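Local coordinates for putative 2OG-Fe(II) oxygenase family protein (Caulobacter crescentus CB15, PDB 3OOX), which is probably an iron(II)- and 2-oxoglutarate-dependent oxygenase, perhaps of the type that forms ethylene from 2-oxoglutarate and oxidises L-arginine, at residues 27-30 with 35-38; 55-60 with 122-127; 206-211 with 218-223. One frame throughout, in Å; residues are numbered along the deposited sequence.

Contact 1: residues 27-30 with 35-38; sequences GASF and FAVL
The hydroxyl of Ser29 donates a hydrogen bond to the backbone carbonyl of Phe35, with Ser29 OG 2.8 Å from Phe35 O. The donor lies in the carbonyl plane, on a lone pair, at a C=O...OG angle of 141°. Because OG stands anti to the serine's own backbone N (chi1 -174°), it reaches out from the helix toward the strand. The same hydroxyl takes part in a water bridge: one water donates to Ser29 OG at 3.2 Å and accepts from the backbone N of Val37 at 2.9 Å. Ser29 thus holds the strand backbone on both flanks of Ala36, directly at the carbonyl of Phe35 and through the water at the amide of Val37.

Helix 19-33 passes almost directly into strand 35-39, part of the larger sheet of the double-stranded beta-helix (jelly-roll) fold of this oxygenase family. The helix packs on one side of the strand, and Leu26 from its preceding turn also touches Ala36.

The apolar part is a CH-pi contact. The methyl CB of Ala36 sits over one face of the Phe30 ring, 3.8 Å from the centroid and 21° off the normal, off-centre and nearer the CE1-CZ side. Its nearest ring atom is Phe30 CE1, at 3.5 Å. Ile229 and Ile231 of strand 227-231 and Val145 and Ile149 of helix 127-152 also touch Phe30, while Phe35 leaves the strand pointing away from the helix and meets His248 edge-to-face.

Contact 2: residues 55-60 with 122-127; sequences AKAFFA and AEIPAF. With EDO (1,2-ethanediol), chain L.
The carbonyl oxygen of Ile124 is gripped twice, by the backbone N of Phe127 and by O2 of a 1,2-ethanediol, each at 3.0 Å. The first bond closes a type I beta turn from Ile124 to Phe127; the second comes from a molecule probably left by the crystallisation liquor, which is also hydrogen-bonded to the backbone N of Lys128.

Between the turn and helix 45-59 no hydrogen bond passes, and the contact is apolar. Ile124 lays its longer branch along the helix surface: CG1 lies 3.9 Å from Phe58 CA, and the terminal CD1 reaches Ala57, 3.9 Å from Ala57 O and 4.0 Å from Ala57 CB. With CG1 anti to the isoleucine's carbonyl carbon (chi1 -49°), the branch extends toward Phe58 and Ala57.

Phe127 closes on the helix from the other end of the turn. Its ring presents CE2 to Phe58 CB at 3.9 Å, so the ring of Phe127 meets the CB stem of Phe58. With CG anti to the backbone N (chi1 -176°), the Phe127 ring reaches across to the helix, where it also touches Ser54. Both phenylalanines meet Trp99 edge-to-face, and Pro121 touches both as well. Beside them, Glu123 is tied by its carboxylate to Tyr69 and Gln68.

The arrangement is helix-to-loop packing: the turn leading into helix 127-152 is set against the last turns of helix 45-59, joining two helical elements at one end of the oxygenase fold.

Contact 3: residues 206-211 with 218-223; sequences GGLEVL and LPINPP
Val210 and Leu218 form an antiparallel hydrogen-bonded pair, in which Val210 N reaches Leu218 O and Leu218 N reaches Val210 O, both at 2.9 Å. A third bond runs from Ile220 N to Leu208 O at 2.8 Å. Between these bonds lies the non-hydrogen-bonded pair Glu209-Pro219, where Glu209 CA also makes a CA-H...O contact of 3.2 Å to Leu218 O.

The two strands form a beta hairpin at the edge of the smaller sheet of the jelly-roll: 217-219 is one of its two outer strands, and 208-211 pairs with 248-250 on the side away from 217-219.

Val210 CG1 touches both Leu218 CB and Ile220 CD1, the latter at 3.8 Å, because chi1 of 58° sets this methyl between backbone N and carbonyl carbon. Leu208 and Ile220 run side by side, with Leu208 CD2 4.0 Å from Ile220 CB. Past the paired residues a water continues the link, accepting from Leu208 N at 2.9 Å and donating to Ile220 O at 2.7 Å. Farther out, Arg249 forms a salt bridge with Glu209 OE1, and the backbone N of Glu205 bonds Asn221 OD1.

Contacts 1 and 3 adjoin, their centres about 13 Å apart, whereas contact 2 lies across the chain's centre from contact 1, about 33 Å away between centres. Phe35 and Val37 of the strand in contact 1 pack on Val210, Ile220 and Pro222 of contact 3, with Phe35 CD2 3.5 Å from Ile220 CD1; the larger and smaller sheets thus meet between them. Contact 1 is buried, while contacts 2 and 3 are only partly so. Their chemistry follows the elements joined rather than the burial: a side-chain bond, a water bridge and a methyl-on-ring contact join helix to strand in contact 1, backbone pairing builds the hairpin of contact 3, and apolar packing alone joins the two segments of contact 2.

Contact 1: residues 27-30 with 35-38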
# COMPACT_ATOMS: atom_id res chain seq x y z
N GLY A 27 8.56 9.11 -12.06
CA GLY A 27 7.55 8.81 -13.06
C GLY A 27 7.99 7.74 -14.02
O GLY A 27 7.21 6.85 -14.38
N ALA A 28 9.23 7.85 -14.49
CA ALA A 28 9.74 6.92 -15.48
C ALA A 28 9.75 5.52 -14.88
O ALA A 28 9.50 4.53 -15.58
CB ALA A 28 11.14 7.31 -15.95
N SER A 29 10.08 5.42 -13.60
CA SER A 29 10.12 4.14 -12.94
C SER A 29 8.70 3.53 -12.83
O SER A 29 8.47 2.37 -13.16
CB SER A 29 10.81 4.27 -11.58
OG SER A 29 10.99 3.01 -10.97
N PHE A 30 7.73 4.33 -12.41
CA PHE A 30 6.35 3.87 -12.35
C PHE A 30 5.86 3.42 -13.72
O PHE A 30 5.19 2.40 -13.84
CB PHE A 30 5.45 4.98 -11.85
CG PHE A 30 5.58 5.29 -10.37
CD1 PHE A 30 5.46 4.30 -9.41
CD2 PHE A 30 5.74 6.59 -9.94
CE1 PHE A 30 5.55 4.60 -8.06
CE2 PHE A 30 5.78 6.90 -8.61
CZ PHE A 30 5.74 5.90 -7.65
N PHE A 35 6.28 0.47 -10.27
CA PHE A 35 6.94 0.56 -8.96
C PHE A 35 8.03 1.61 -9.01
O PHE A 35 8.66 1.79 -10.05
CB PHE A 35 7.60 -0.77 -8.56
CG PHE A 35 6.68 -1.75 -7.85
CD1 PHE A 35 5.80 -2.54 -8.56
CD2 PHE A 35 6.71 -1.89 -6.47
CE1 PHE A 35 4.96 -3.41 -7.93
CE2 PHE A 35 5.90 -2.80 -5.84
CZ PHE A 35 5.02 -3.57 -6.59
N ALA A 36 8.31 2.23 -7.86
CA ALA A 36 9.47 3.09 -7.68
C ALA A 36 10.01 2.89 -6.28
O ALA A 36 9.28 2.46 -5.38
CB ALA A 36 9.09 4.54 -7.90
N VAL A 37 11.29 3.21 -6.10
CA VAL A 37 11.94 3.12 -4.81
C VAL A 37 12.40 4.52 -4.46
O VAL A 37 13.12 5.15 -5.26
CB VAL A 37 13.15 2.16 -4.82
CG1 VAL A 37 13.83 2.14 -3.42
CG2 VAL A 37 12.70 0.74 -5.26
N LEU A 38 11.99 4.98 -3.28
CA LEU A 38 12.24 6.34 -2.79
C LEU A 38 13.16 6.26 -1.58
O LEU A 38 12.82 5.67 -0.56
CB LEU A 38 10.92 7.02 -2.42
CG LEU A 38 11.02 8.45 -1.91
CD1 LEU A 38 11.36 9.31 -3.08
CD2 LEU A 38 9.69 8.90 -1.34
O HOH W 1 12.62 4.15 -8.48

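Contact 2: residues 55-60 with 122-127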
# COMPACT_ATOMS: atom_id res chain seq x y z
N ALA A 55 2.78 -2.02 17.03
CA ALA A 55 2.28 -3.17 16.27
C ALA A 55 2.80 -4.48 16.85
O ALA A 55 2.02 -5.42 17.10
CB ALA A 55 2.68 -3.05 14.76
N LYS A 56 4.12 -4.55 17.06
CA LYS A 56 4.74 -5.75 17.63
C LYS A 56 4.13 -6.09 19.00
O LYS A 56 3.86 -7.24 19.31
CB LYS A 56 6.26 -5.59 17.75
CG LYS A 56 7.03 -5.48 16.43
CD LYS A 56 8.51 -5.20 16.66
CE LYS A 56 9.29 -5.34 15.35
NZ LYS A 56 10.72 -4.91 15.53
N ALA A 57 3.90 -5.06 19.81
CA ALA A 57 3.32 -5.25 21.13
C ALA A 57 1.89 -5.76 21.04
O ALA A 57 1.50 -6.68 21.76
CB ALA A 57 3.37 -3.91 21.93
N PHE A 58 1.12 -5.20 20.10
CA PHE A 58 -0.24 -5.69 19.90
C PHE A 58 -0.27 -7.19 19.53
O PHE A 58 -1.04 -7.97 20.10
CB PHE A 58 -1.01 -4.90 18.82
CG PHE A 58 -2.31 -5.56 18.49
CD1 PHE A 58 -3.40 -5.42 19.33
CD2 PHE A 58 -2.43 -6.40 17.39
CE1 PHE A 58 -4.59 -6.06 19.09
CE2 PHE A 58 -3.62 -7.07 17.16
CZ PHE A 58 -4.69 -6.91 18.00
N PHE A 59 0.55 -7.56 18.54
CA PHE A 59 0.54 -8.94 18.05
C PHE A 59 1.09 -9.94 19.07
O PHE A 59 0.77 -11.13 19.02
CB PHE A 59 1.31 -9.07 16.72
CG PHE A 59 0.61 -8.42 15.54
CD1 PHE A 59 -0.70 -8.78 15.22
CD2 PHE A 59 1.25 -7.47 14.78
CE1 PHE A 59 -1.35 -8.19 14.14
CE2 PHE A 59 0.60 -6.88 13.69
CZ PHE A 59 -0.71 -7.24 13.40
N ALA A 60 1.89 -9.44 20.02
CA ALA A 60 2.38 -10.26 21.15
C ALA A 60 1.33 -10.52 22.26
O ALA A 60 1.56 -11.36 23.15
CB ALA A 60 3.63 -9.62 21.75
N ALA A 122 -7.16 -1.28 23.74
CA ALA A 122 -6.93 -0.61 25.04
C ALA A 122 -5.66 -1.10 25.74
O ALA A 122 -5.04 -0.35 26.51
CB ALA A 122 -8.12 -0.85 25.95
N GLU A 123 -5.28 -2.34 25.49
CA GLU A 123 -4.14 -2.98 26.15
C GLU A 123 -2.77 -2.44 25.76
O GLU A 123 -1.77 -2.71 26.45
CB GLU A 123 -4.17 -4.50 25.93
CG GLU A 123 -5.40 -5.19 26.53
CD GLU A 123 -6.67 -5.17 25.67
OE1 GLU A 123 -6.67 -4.67 24.51
OE2 GLU A 123 -7.69 -5.70 26.17
N ILE A 124 -2.71 -1.69 24.65
CA ILE A 124 -1.47 -1.07 24.17
C ILE A 124 -1.77 0.43 24.17
O ILE A 124 -2.24 1.00 23.17
CB ILE A 124 -1.07 -1.53 22.73
CG1 ILE A 124 -1.12 -3.07 22.61
CG2 ILE A 124 0.31 -0.95 22.33
CD1 ILE A 124 -0.29 -3.83 23.64
N PRO A 125 -1.55 1.09 25.33
CA PRO A 125 -1.96 2.47 25.45
C PRO A 125 -1.44 3.45 24.39
O PRO A 125 -2.17 4.35 24.01
CB PRO A 125 -1.44 2.86 26.84
CG PRO A 125 -1.42 1.58 27.60
CD PRO A 125 -1.06 0.54 26.61
N ALA A 126 -0.21 3.26 23.92
CA ALA A 126 0.39 4.17 22.94
C ALA A 126 0.00 3.86 21.49
O ALA A 126 0.33 4.62 20.59
CB ALA A 126 1.90 4.17 23.08
N PHE A 127 -0.73 2.78 21.27
CA PHE A 127 -1.03 2.31 19.89
C PHE A 127 -1.79 3.36 19.08
O PHE A 127 -1.37 3.69 17.96
CB PHE A 127 -1.83 1.02 19.98
CG PHE A 127 -2.13 0.34 18.67
CD1 PHE A 127 -3.14 0.82 17.86
CD2 PHE A 127 -1.50 -0.84 18.33
CE1 PHE A 127 -3.49 0.14 16.67
CE2 PHE A 127 -1.84 -1.52 17.14
CZ PHE A 127 -2.82 -1.03 16.33
C1 EDO L . -6.14 3.56 23.16
O1 EDO L . -7.44 3.74 22.57
C2 EDO L . -5.53 2.28 22.66
O2 EDO L . -4.40 2.54 21.82

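Contact 3: residues 206-211 with 218-223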
# COMPACT_ATOMS: atom_id res chain seq x y z
N GLY A 206 13.45 -8.26 2.07
CA GLY A 206 12.11 -8.78 2.35
C GLY A 206 11.54 -9.73 1.33
O GLY A 206 10.42 -10.20 1.53
N GLY A 207 12.22 -9.98 0.21
CA GLY A 207 11.71 -10.89 -0.82
C GLY A 207 10.62 -10.38 -1.77
O GLY A 207 9.94 -11.16 -2.46
N LEU A 208 10.46 -9.06 -1.84
CA LEU A 208 9.48 -8.47 -2.76
C LEU A 208 9.96 -8.61 -4.19
O LEU A 208 11.12 -8.35 -4.51
CB LEU A 208 9.25 -6.99 -2.43
CG LEU A 208 8.26 -6.23 -3.31
CD1 LEU A 208 6.79 -6.73 -3.21
CD2 LEU A 208 8.34 -4.74 -2.94
N GLU A 209 9.06 -9.05 -5.08
CA GLU A 209 9.36 -9.17 -6.48
C GLU A 209 8.22 -8.64 -7.32
O GLU A 209 7.05 -8.79 -6.94
CB GLU A 209 9.62 -10.62 -6.84
CG GLU A 209 10.75 -11.26 -6.03
CD GLU A 209 11.13 -12.64 -6.51
OE1 GLU A 209 10.28 -13.31 -7.16
OE2 GLU A 209 12.30 -13.08 -6.22
N VAL A 210 8.54 -8.02 -8.45
CA VAL A 210 7.53 -7.54 -9.40
C VAL A 210 7.59 -8.35 -10.67
O VAL A 210 8.68 -8.66 -11.16
CB VAL A 210 7.70 -6.04 -9.73
CG1 VAL A 210 9.09 -5.70 -10.31
CG2 VAL A 210 6.57 -5.52 -10.65
N LEU A 211 6.43 -8.70 -11.22
CA LEU A 211 6.40 -9.40 -12.48
C LEU A 211 6.64 -8.43 -13.64
O LEU A 211 5.83 -7.49 -13.87
CB LEU A 211 5.06 -10.12 -12.64
CG LEU A 211 4.92 -11.01 -13.86
CD1 LEU A 211 5.85 -12.23 -13.72
CD2 LEU A 211 3.47 -11.47 -13.99
N LEU A 218 11.28 -9.85 -11.01
CA LEU A 218 12.39 -8.95 -10.70
C LEU A 218 12.42 -8.63 -9.22
O LEU A 218 11.41 -8.16 -8.69
CB LEU A 218 12.24 -7.66 -11.48
CG LEU A 218 12.04 -7.76 -12.99
CD1 LEU A 218 11.95 -6.34 -13.56
CD2 LEU A 218 13.11 -8.56 -13.68
N PRO A 219 13.58 -8.81 -8.55
CA PRO A 219 13.66 -8.47 -7.14
C PRO A 219 13.61 -6.96 -6.89
O PRO A 219 14.24 -6.20 -7.64
CB PRO A 219 15.02 -9.04 -6.70
CG PRO A 219 15.78 -9.15 -7.90
CD PRO A 219 14.84 -9.37 -9.04
N ILE A 220 12.84 -6.55 -5.89
CA ILE A 220 12.85 -5.18 -5.40
C ILE A 220 13.39 -5.28 -3.98
O ILE A 220 12.69 -5.67 -3.05
CB ILE A 220 11.47 -4.49 -5.44
CG1 ILE A 220 10.92 -4.51 -6.87
CG2 ILE A 220 11.60 -3.04 -4.96
CD1 ILE A 220 9.55 -3.90 -6.99
N ASN A 221 14.67 -4.95 -3.86
CA ASN A 221 15.43 -5.16 -2.63
C ASN A 221 16.14 -3.87 -2.26
O ASN A 221 17.35 -3.71 -2.54
CB ASN A 221 16.45 -6.28 -2.77
CG ASN A 221 17.05 -6.66 -1.43
OD1 ASN A 221 16.46 -6.38 -0.38
ND2 ASN A 221 18.22 -7.31 -1.45
N PRO A 222 15.42 -2.94 -1.65
CA PRO A 222 16.05 -1.62 -1.45
C PRO A 222 16.98 -1.61 -0.25
O PRO A 222 16.93 -2.49 0.59
CB PRO A 222 14.85 -0.72 -1.16
CG PRO A 222 13.90 -1.62 -0.45
CD PRO A 222 14.03 -2.95 -1.13
N PRO A 223 17.83 -0.58 -0.16
CA PRO A 223 18.53 -0.38 1.10
C PRO A 223 17.55 0.03 2.18
O PRO A 223 16.41 0.38 1.88
CB PRO A 223 19.49 0.80 0.81
CG PRO A 223 19.13 1.35 -0.49
CD PRO A 223 18.06 0.50 -1.13
O HOH W 2 12.18 -6.96 -0.76